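Local atomic coordinates of UPF0201 protein MJ1564 (Methanocaldococcus jannaschii DSM 2661, PDB entry 2PZZ), a protein that is of unknown function, belonging to the UPF0201 family, and resembles RNA-binding proteins in structure although a role in binding RNA appears unlikely. Residues K53-L58 against K121-R126; R59-L64 against G92-D97; V4-K9 against G102-K107. All blocks are in the same frame, centred on the assembly; numbering follows the deposited sequence.

Contact 1: residues K53-L58 against K121-R126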
loop_
_atom_site.group_PDB
_atom_site.type_symbol
_atom_site.label_atom_id
_atom_site.label_comp_id
_atom_site.label_asym_id
_atom_site.label_seq_id
_atom_site.Cartn_x
_atom_site.Cartn_y
_atom_site.Cartn_z
ATOM N N LYS A 53 -16.486 -17.233 -3.109
ATOM C CA LYS A 53 -15.037 -17.370 -3.092
ATOM C C LYS A 53 -14.481 -17.013 -1.712
ATOM O O LYS A 53 -13.644 -17.737 -1.162
ATOM C CB LYS A 53 -14.416 -16.476 -4.167
ATOM C CG LYS A 53 -12.901 -16.586 -4.284
ATOM C CD LYS A 53 -12.465 -17.991 -4.679
ATOM C CE LYS A 53 -11.009 -18.012 -5.121
ATOM N NZ LYS A 53 -10.541 -19.397 -5.426
ATOM N N LEU A 54 -14.943 -15.897 -1.151
ATOM C CA LEU A 54 -14.482 -15.472 0.174
ATOM C C LEU A 54 -14.710 -16.580 1.202
ATOM O O LEU A 54 -13.825 -16.881 2.012
ATOM C CB LEU A 54 -15.223 -14.195 0.618
ATOM C CG LEU A 54 -15.013 -13.715 2.064
ATOM C CD1 LEU A 54 -13.543 -13.422 2.294
ATOM C CD2 LEU A 54 -15.870 -12.454 2.332
ATOM N N LYS A 55 -15.889 -17.193 1.164
ATOM C CA LYS A 55 -16.209 -18.268 2.110
ATOM C C LYS A 55 -15.267 -19.461 1.982
ATOM O O LYS A 55 -14.906 -20.085 2.977
ATOM C CB LYS A 55 -17.645 -18.742 1.909
ATOM C CG LYS A 55 -18.692 -17.688 2.226
ATOM C CD LYS A 55 -20.091 -18.239 2.067
ATOM C CE LYS A 55 -21.126 -17.192 2.441
ATOM N NZ LYS A 55 -22.535 -17.625 2.161
ATOM N N GLU A 56 -14.880 -19.781 0.756
ATOM C CA GLU A 56 -13.963 -20.893 0.519
ATOM C C GLU A 56 -12.599 -20.585 1.123
ATOM O O GLU A 56 -12.025 -21.409 1.830
ATOM C CB GLU A 56 -13.764 -21.120 -0.979
ATOM C CG GLU A 56 -14.930 -21.726 -1.713
ATOM C CD GLU A 56 -14.747 -21.638 -3.216
ATOM O OE1 GLU A 56 -13.586 -21.746 -3.680
ATOM O OE2 GLU A 56 -15.759 -21.467 -3.931
ATOM N N LEU A 57 -12.089 -19.387 0.847
ATOM C CA LEU A 57 -10.775 -19.003 1.341
ATOM C C LEU A 57 -10.689 -18.962 2.856
ATOM O O LEU A 57 -9.670 -19.364 3.431
ATOM C CB LEU A 57 -10.355 -17.664 0.739
ATOM C CG LEU A 57 -10.262 -17.666 -0.794
ATOM C CD1 LEU A 57 -9.974 -16.274 -1.289
ATOM C CD2 LEU A 57 -9.171 -18.643 -1.254
ATOM N N LEU A 58 -11.742 -18.493 3.517
ATOM C CA LEU A 58 -11.717 -18.453 4.979
ATOM C C LEU A 58 -11.610 -19.900 5.505
ATOM O O LEU A 58 -10.880 -20.173 6.450
ATOM C CB LEU A 58 -12.983 -17.781 5.537
ATOM C CG LEU A 58 -13.304 -16.333 5.103
ATOM C CD1 LEU A 58 -14.628 -15.903 5.695
ATOM C CD2 LEU A 58 -12.209 -15.395 5.541
ATOM N N LYS A 121 -22.893 -15.489 10.220
ATOM C CA LYS A 121 -22.748 -16.848 10.735
ATOM C C LYS A 121 -22.526 -17.800 9.568
ATOM O O LYS A 121 -21.792 -18.778 9.667
ATOM C CB LYS A 121 -24.007 -17.265 11.512
ATOM C CG LYS A 121 -24.102 -16.645 12.905
ATOM C CD LYS A 121 -25.436 -16.958 13.589
ATOM C CE LYS A 121 -25.474 -16.373 15.009
ATOM N NZ LYS A 121 -26.842 -16.348 15.636
ATOM N N ASP A 122 -23.173 -17.486 8.458
ATOM C CA ASP A 122 -23.088 -18.277 7.246
ATOM C C ASP A 122 -21.708 -18.155 6.597
ATOM O O ASP A 122 -21.162 -19.136 6.084
ATOM C CB ASP A 122 -24.175 -17.806 6.282
ATOM C CG ASP A 122 -24.236 -18.627 5.024
ATOM O OD1 ASP A 122 -23.361 -18.450 4.156
ATOM O OD2 ASP A 122 -25.162 -19.456 4.903
ATOM N N ILE A 123 -21.146 -16.947 6.627
ATOM C CA ILE A 123 -19.838 -16.698 6.035
ATOM C C ILE A 123 -18.701 -17.220 6.908
ATOM O O ILE A 123 -17.826 -17.947 6.428
ATOM C CB ILE A 123 -19.621 -15.192 5.782
ATOM C CG1 ILE A 123 -20.612 -14.707 4.718
ATOM C CG2 ILE A 123 -18.183 -14.929 5.313
ATOM C CD1 ILE A 123 -20.521 -13.203 4.411
ATOM N N ALA A 124 -18.720 -16.839 8.183
ATOM C CA ALA A 124 -17.700 -17.242 9.140
ATOM C C ALA A 124 -18.347 -17.875 10.372
ATOM O O ALA A 124 -18.546 -17.215 11.396
ATOM C CB ALA A 124 -16.851 -16.026 9.547
ATOM N N PRO A 125 -18.686 -19.172 10.281
ATOM C CA PRO A 125 -19.311 -19.938 11.362
ATOM C C PRO A 125 -18.334 -20.211 12.498
ATOM O O PRO A 125 -17.133 -20.397 12.260
ATOM C CB PRO A 125 -19.713 -21.247 10.678
ATOM C CG PRO A 125 -19.750 -20.907 9.226
ATOM C CD PRO A 125 -18.591 -19.993 9.064
ATOM N N ARG A 126 -18.849 -20.254 13.723
ATOM C CA ARG A 126 -18.012 -20.551 14.874
ATOM C C ARG A 126 -17.417 -21.943 14.686
ATOM O O ARG A 126 -17.853 -22.693 13.807
ATOM C CB ARG A 126 -18.838 -20.526 16.164
ATOM C CG ARG A 126 -19.378 -19.155 16.515
ATOM C CD ARG A 126 -19.895 -19.103 17.940
ATOM N NE ARG A 126 -20.196 -17.731 18.349
ATOM C CZ ARG A 126 -19.336 -16.716 18.268
ATOM N NH1 ARG A 126 -18.111 -16.908 17.793
ATOM N NH2 ARG A 126 -19.704 -15.502 18.654
#

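Contact 2: residues R59-L64 against G92-D97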
loop_
_atom_site.group_PDB
_atom_site.type_symbol
_atom_site.label_atom_id
_atom_site.label_comp_id
_atom_site.label_asym_id
_atom_site.label_seq_id
_atom_site.Cartn_x
_atom_site.Cartn_y
_atom_site.Cartn_z
ATOM N N ARG A 59 -12.333 -20.826 4.889
ATOM C CA ARG A 59 -12.278 -22.223 5.327
ATOM C C ARG A 59 -10.910 -22.807 4.977
ATOM O O ARG A 59 -10.234 -23.358 5.846
ATOM C CB ARG A 59 -13.426 -23.013 4.679
ATOM C CG ARG A 59 -14.781 -22.597 5.261
ATOM C CD ARG A 59 -15.956 -22.919 4.361
ATOM N NE ARG A 59 -17.212 -22.538 5.007
ATOM C CZ ARG A 59 -17.583 -21.282 5.256
ATOM N NH1 ARG A 59 -16.798 -20.264 4.910
ATOM N NH2 ARG A 59 -18.739 -21.044 5.856
ATOM N N SER A 60 -10.495 -22.646 3.720
ATOM C CA SER A 60 -9.186 -23.133 3.263
ATOM C C SER A 60 -8.014 -22.665 4.126
ATOM O O SER A 60 -7.146 -23.458 4.492
ATOM C CB SER A 60 -8.924 -22.680 1.828
ATOM O OG SER A 60 -9.791 -23.325 0.922
ATOM N N GLN A 61 -7.971 -21.372 4.432
ATOM C CA GLN A 61 -6.883 -20.823 5.235
ATOM C C GLN A 61 -7.126 -21.100 6.704
ATOM O O GLN A 61 -6.284 -20.810 7.561
ATOM C CB GLN A 61 -6.772 -19.311 5.013
ATOM C CG GLN A 61 -6.688 -18.886 3.565
ATOM C CD GLN A 61 -6.582 -17.377 3.422
ATOM O OE1 GLN A 61 -6.720 -16.827 2.329
ATOM N NE2 GLN A 61 -6.332 -16.700 4.534
ATOM N N SER A 62 -8.299 -21.646 6.997
ATOM C CA SER A 62 -8.658 -21.958 8.369
ATOM C C SER A 62 -8.587 -20.717 9.275
ATOM O O SER A 62 -8.008 -20.769 10.365
ATOM C CB SER A 62 -7.729 -23.064 8.905
ATOM O OG SER A 62 -8.042 -23.413 10.243
ATOM N N ILE A 63 -9.178 -19.606 8.829
ATOM C CA ILE A 63 -9.183 -18.376 9.628
ATOM C C ILE A 63 -10.606 -17.887 9.915
ATOM O O ILE A 63 -10.870 -16.681 9.984
ATOM C CB ILE A 63 -8.396 -17.233 8.939
ATOM C CG1 ILE A 63 -8.980 -16.960 7.552
ATOM C CG2 ILE A 63 -6.896 -17.588 8.861
ATOM C CD1 ILE A 63 -8.268 -15.867 6.801
ATOM N N LEU A 64 -11.519 -18.837 10.078
ATOM C CA LEU A 64 -12.912 -18.523 10.371
ATOM C C LEU A 64 -13.066 -17.709 11.660
ATOM O O LEU A 64 -13.873 -16.778 11.732
ATOM C CB LEU A 64 -13.710 -19.818 10.498
ATOM C CG LEU A 64 -13.935 -20.595 9.201
ATOM C CD1 LEU A 64 -14.708 -21.869 9.491
ATOM C CD2 LEU A 64 -14.711 -19.735 8.227
ATOM N N GLY A 92 -3.813 -14.325 -3.749
ATOM C CA GLY A 92 -4.950 -15.185 -3.462
ATOM C C GLY A 92 -5.226 -15.512 -2.011
ATOM O O GLY A 92 -5.911 -16.489 -1.723
ATOM N N ALA A 93 -4.720 -14.704 -1.092
ATOM C CA ALA A 93 -4.928 -14.958 0.332
ATOM C C ALA A 93 -5.786 -13.885 1.012
ATOM O O ALA A 93 -5.735 -12.703 0.646
ATOM C CB ALA A 93 -3.578 -15.054 1.035
ATOM N N VAL A 94 -6.560 -14.302 2.010
ATOM C CA VAL A 94 -7.401 -13.378 2.758
ATOM C C VAL A 94 -6.726 -12.972 4.059
ATOM O O VAL A 94 -6.385 -13.826 4.878
ATOM C CB VAL A 94 -8.774 -13.986 3.111
ATOM C CG1 VAL A 94 -9.529 -13.035 4.039
ATOM C CG2 VAL A 94 -9.590 -14.228 1.836
ATOM N N ASN A 95 -6.539 -11.664 4.235
ATOM C CA ASN A 95 -5.926 -11.114 5.434
ATOM C C ASN A 95 -6.626 -9.781 5.775
ATOM O O ASN A 95 -6.790 -8.917 4.916
ATOM C CB ASN A 95 -4.435 -10.909 5.191
ATOM C CG ASN A 95 -3.616 -11.143 6.428
ATOM O OD1 ASN A 95 -3.070 -10.214 7.002
ATOM N ND2 ASN A 95 -3.529 -12.399 6.855
ATOM N N PHE A 96 -7.025 -9.628 7.032
ATOM C CA PHE A 96 -7.764 -8.450 7.487
ATOM C C PHE A 96 -7.016 -7.173 7.909
ATOM O O PHE A 96 -7.642 -6.184 8.293
ATOM C CB PHE A 96 -8.714 -8.885 8.598
ATOM C CG PHE A 96 -9.730 -9.884 8.146
ATOM C CD1 PHE A 96 -10.719 -9.522 7.226
ATOM C CD2 PHE A 96 -9.682 -11.198 8.598
ATOM C CE1 PHE A 96 -11.648 -10.462 6.761
ATOM C CE2 PHE A 96 -10.605 -12.136 8.141
ATOM C CZ PHE A 96 -11.589 -11.763 7.220
ATOM N N ASP A 97 -5.694 -7.173 7.832
ATOM C CA ASP A 97 -4.931 -5.978 8.193
ATOM C C ASP A 97 -4.773 -5.083 6.960
ATOM O O ASP A 97 -4.498 -5.577 5.868
ATOM C CB ASP A 97 -3.557 -6.385 8.710
ATOM C CG ASP A 97 -2.763 -7.151 7.677
ATOM O OD1 ASP A 97 -3.358 -8.035 7.026
ATOM O OD2 ASP A 97 -1.555 -6.874 7.516
#

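Contact 3: residues V4-K9 against G102-K107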
loop_
_atom_site.group_PDB
_atom_site.type_symbol
_atom_site.label_atom_id
_atom_site.label_comp_id
_atom_site.label_asym_id
_atom_site.label_seq_id
_atom_site.Cartn_x
_atom_site.Cartn_y
_atom_site.Cartn_z
ATOM N N VAL A 4 -22.401 -6.871 -1.983
ATOM C CA VAL A 4 -21.074 -6.474 -1.518
ATOM C C VAL A 4 -20.610 -5.238 -2.263
ATOM O O VAL A 4 -20.650 -5.203 -3.493
ATOM C CB VAL A 4 -20.041 -7.607 -1.764
ATOM C CG1 VAL A 4 -18.697 -7.265 -1.112
ATOM C CG2 VAL A 4 -20.577 -8.912 -1.226
ATOM N N ILE A 5 -20.183 -4.213 -1.525
ATOM C CA ILE A 5 -19.674 -2.993 -2.158
ATOM C C ILE A 5 -18.154 -3.037 -1.989
ATOM O O ILE A 5 -17.669 -3.306 -0.904
ATOM C CB ILE A 5 -20.184 -1.711 -1.465
ATOM C CG1 ILE A 5 -21.704 -1.774 -1.254
ATOM C CG2 ILE A 5 -19.798 -0.501 -2.302
ATOM C CD1 ILE A 5 -22.513 -2.052 -2.506
ATOM N N ILE A 6 -17.411 -2.750 -3.054
ATOM C CA ILE A 6 -15.952 -2.793 -3.006
ATOM C C ILE A 6 -15.288 -1.526 -3.520
ATOM O O ILE A 6 -15.672 -1.005 -4.560
ATOM C CB ILE A 6 -15.419 -3.977 -3.848
ATOM C CG1 ILE A 6 -15.903 -5.279 -3.229
ATOM C CG2 ILE A 6 -13.913 -3.958 -3.918
ATOM C CD1 ILE A 6 -15.604 -5.373 -1.761
ATOM N N LYS A 7 -14.287 -1.052 -2.782
ATOM C CA LYS A 7 -13.526 0.135 -3.165
ATOM C C LYS A 7 -12.060 -0.131 -2.845
ATOM O O LYS A 7 -11.745 -0.670 -1.793
ATOM C CB LYS A 7 -14.015 1.360 -2.377
ATOM C CG LYS A 7 -15.495 1.650 -2.575
ATOM C CD LYS A 7 -15.936 2.882 -1.798
ATOM C CE LYS A 7 -17.425 3.148 -2.019
ATOM N NZ LYS A 7 -17.946 4.295 -1.214
ATOM N N ALA A 8 -11.169 0.235 -3.753
ATOM C CA ALA A 8 -9.739 0.022 -3.537
ATOM C C ALA A 8 -8.988 1.123 -4.241
ATOM O O ALA A 8 -9.139 1.303 -5.449
ATOM C CB ALA A 8 -9.311 -1.335 -4.102
ATOM N N LYS A 9 -8.185 1.869 -3.493
ATOM C CA LYS A 9 -7.415 2.951 -4.091
ATOM C C LYS A 9 -6.255 2.327 -4.861
ATOM O O LYS A 9 -5.839 1.208 -4.572
ATOM C CB LYS A 9 -6.854 3.896 -3.008
ATOM C CG LYS A 9 -5.617 3.360 -2.268
ATOM C CD LYS A 9 -4.950 4.426 -1.376
ATOM C CE LYS A 9 -5.853 4.854 -0.214
ATOM N NZ LYS A 9 -5.155 5.717 0.808
ATOM N N GLY A 102 -3.391 0.812 1.542
ATOM C CA GLY A 102 -4.820 1.063 1.674
ATOM C C GLY A 102 -5.787 -0.085 1.869
ATOM O O GLY A 102 -6.863 0.100 2.441
ATOM N N GLY A 103 -5.437 -1.273 1.395
ATOM C CA GLY A 103 -6.345 -2.393 1.554
ATOM C C GLY A 103 -7.560 -2.252 0.657
ATOM O O GLY A 103 -7.689 -1.282 -0.098
ATOM N N ILE A 104 -8.443 -3.244 0.723
ATOM C CA ILE A 104 -9.656 -3.260 -0.067
ATOM C C ILE A 104 -10.773 -3.065 0.949
ATOM O O ILE A 104 -10.914 -3.850 1.873
ATOM C CB ILE A 104 -9.865 -4.632 -0.801
ATOM C CG1 ILE A 104 -8.714 -4.903 -1.790
ATOM C CG2 ILE A 104 -11.169 -4.614 -1.604
ATOM C CD1 ILE A 104 -7.410 -5.213 -1.138
ATOM N N PHE A 105 -11.546 -2.000 0.787
ATOM C CA PHE A 105 -12.640 -1.710 1.701
ATOM C C PHE A 105 -13.871 -2.488 1.252
ATOM O O PHE A 105 -14.338 -2.302 0.136
ATOM C CB PHE A 105 -12.929 -0.209 1.688
ATOM C CG PHE A 105 -14.082 0.187 2.556
ATOM C CD1 PHE A 105 -14.252 -0.389 3.809
ATOM C CD2 PHE A 105 -14.981 1.161 2.133
ATOM C CE1 PHE A 105 -15.308 0.000 4.641
ATOM C CE2 PHE A 105 -16.037 1.562 2.949
ATOM C CZ PHE A 105 -16.202 0.978 4.210
ATOM N N VAL A 106 -14.393 -3.337 2.131
ATOM C CA VAL A 106 -15.544 -4.181 1.815
ATOM C C VAL A 106 -16.781 -3.992 2.690
ATOM O O VAL A 106 -16.709 -4.077 3.919
ATOM C CB VAL A 106 -15.182 -5.684 1.913
ATOM C CG1 VAL A 106 -16.398 -6.524 1.539
ATOM C CG2 VAL A 106 -13.986 -6.013 1.020
ATOM N N LYS A 107 -17.923 -3.805 2.036
ATOM C CA LYS A 107 -19.195 -3.623 2.731
ATOM C C LYS A 107 -20.219 -4.648 2.246
ATOM O O LYS A 107 -20.541 -4.718 1.055
ATOM C CB LYS A 107 -19.724 -2.210 2.472
ATOM C CG LYS A 107 -20.706 -1.697 3.504
ATOM C CD LYS A 107 -21.365 -0.393 3.048
ATOM C CE LYS A 107 -20.346 0.655 2.618
ATOM N NZ LYS A 107 -19.542 1.150 3.768
HETATM O O HOH W 1 -8.310 1.391 -0.268
#

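Contact 1: residues K53-L58 against K121-R126
D122, in the last turn of helix 116-123, holds the charged end of this contact. Its CG stands anti to the backbone N (chi1 -176°), and OD1 receives K55 NZ on its syn lone pair. The separation of K55 NZ and D122 OD1, 2.3 Å, is very short for a salt bridge. K55 gets there with a chain extended beyond CG, crossing D122 obliquely. I123 follows and is buried. Its side chain lies at about a right angle to the lysine, and K55 CE sits 3.4 Å from I123 CG1, tighter than ordinary van der Waals contact; the apolar stem of K55 thus lies over the isoleucine while its ammonium end pairs with the carboxylate. The contact joins two helices, 52-60 and 116-123, that are distant in sequence, and K55 CA and I123 CA come within 5.6 Å of each other. The other branch of I123, CG2, anti to its backbone N, meets CD1 of L58 at 3.7 Å; L58 lies one turn further along the helix from K55 and faces the same isoleucine. At A124 the chain leaves helical geometry, and A124 CB lies a looser 4.4 Å from L58 CD1. R59 of helix 52-60 donates from NH1 to the carbonyl O of I123, binding the end of the second helix to the first, and L64 and A67 of helix 64-73 also pack on L58.

Contact 2: residues R59-L64 against G92-D97
The carboxamide of Q61 lies alongside the backbone of V94 and grips it at both ends. Q61 OE1 accepts from V94 N at 2.6 Å, almost straight at 167°, and Q61 NE2 donates to V94 O at 2.9 Å. Each bond uses a lone pair of its carbonyl acceptor, in the carbonyl plane, and V94 O lies only 7° out of the amide plane of Q61. The side chain therefore pairs with one residue's N-H and C=O much as a neighbouring strand would, and the two bonds together fix the rotation of the amide. The torsions deliver it: Q61 CG is anti to its carbonyl carbon (chi1 -52°) and the chain runs extended beyond CG. Q61 OE1 also rests 3.3 Å from A93 CA.

I63 comes in next to this pair, its CG1 in the crowded position between backbone N and carbonyl carbon. From there I63 CD1 reaches V94 O at 3.4 Å, so that this oxygen has an amide donor and a methyl group close by. I63 CD1 touches V94 CG1 more loosely, at 4.2 Å, the two side chains crossing obliquely. An alanine at Q61 would remove both amide bonds and would probably loosen the hold of this turn on the V94 backbone.

S62, with positive phi, is the first residue to leave helical geometry after helix 52-60, in a Schellman motif, and I63 is the N-cap of helix 64-73. G92 likewise is the C-prime residue of the Schellman motif closing helix 86-90. The contact ties the corner between two helices to the connection toward strand 104-109, where V94 packs on L57 and L58 of helix 52-60 and on L84 of strand 79-84.

Contact 3: residues V4-K9 against G102-K107
I6 lays its CD1 against both methyls of V106, side by side and pointing the same way, with I6 CD1 to V106 CG2 at 3.3 Å, closer than usual van der Waals contact. The other branch of I6, CG2, anti to the backbone N, meets I104 CG2 at 3.6 Å, so one isoleucine spans two residues of the opposing strand. V4 extends this apolar face, V4 CG1 lying 3.6 Å from V106 CG1. On the other face I5 CB and K107 CB stand 4.0 Å apart, and the CD of K7 reaches the edge of the F105 ring near its plane; F105 also stacks on Y83 of strand 79-84.

The backbones run antiparallel at 163°. I5 with K107 and K7 with F105 are hydrogen-bonded pairs, each with two N-H to O bonds. The shortest joins I5 N to K107 O at 2.7 Å. The longest joins K7 N to F105 O at 3.2 Å. I6 with V106 is the non-hydrogen-bonded pair between them. Past the last pair a water links K9 N of strand 3-10 to G103 O in the loop leading into strand 104-109.

The face bearing V4, I6 and V106 is covered by F27, and I23 also packs on I6. The two segments belong to the central strand 3-10 and its neighbour 104-109 in a five-stranded antiparallel sheet of order 2-3-1-5-4, with helix 16-26 packed against one face.

Overall arrangement
From the N terminus, strand 3-10 enters the middle of the sheet, and its partner in contact 3, strand 104-109, comes some 90 residues later, closing the longest loop of the three. Within that span contact 2 joins the turn between helices 52-60 and 64-73 to the loop between helix 86-90 and strand 104-109, so it lies wholly inside contact 3. Contact 1 joins the same helix 52-60 to helix 116-123, beyond strand 104-109; it therefore encloses contact 2 and crosses contact 3. Contacts 1 and 2 touch, with centres 9 Å apart; contact 3, with nearest atoms about 6 Å from either, pairs strands 3-10 and 104-109 within the sheet.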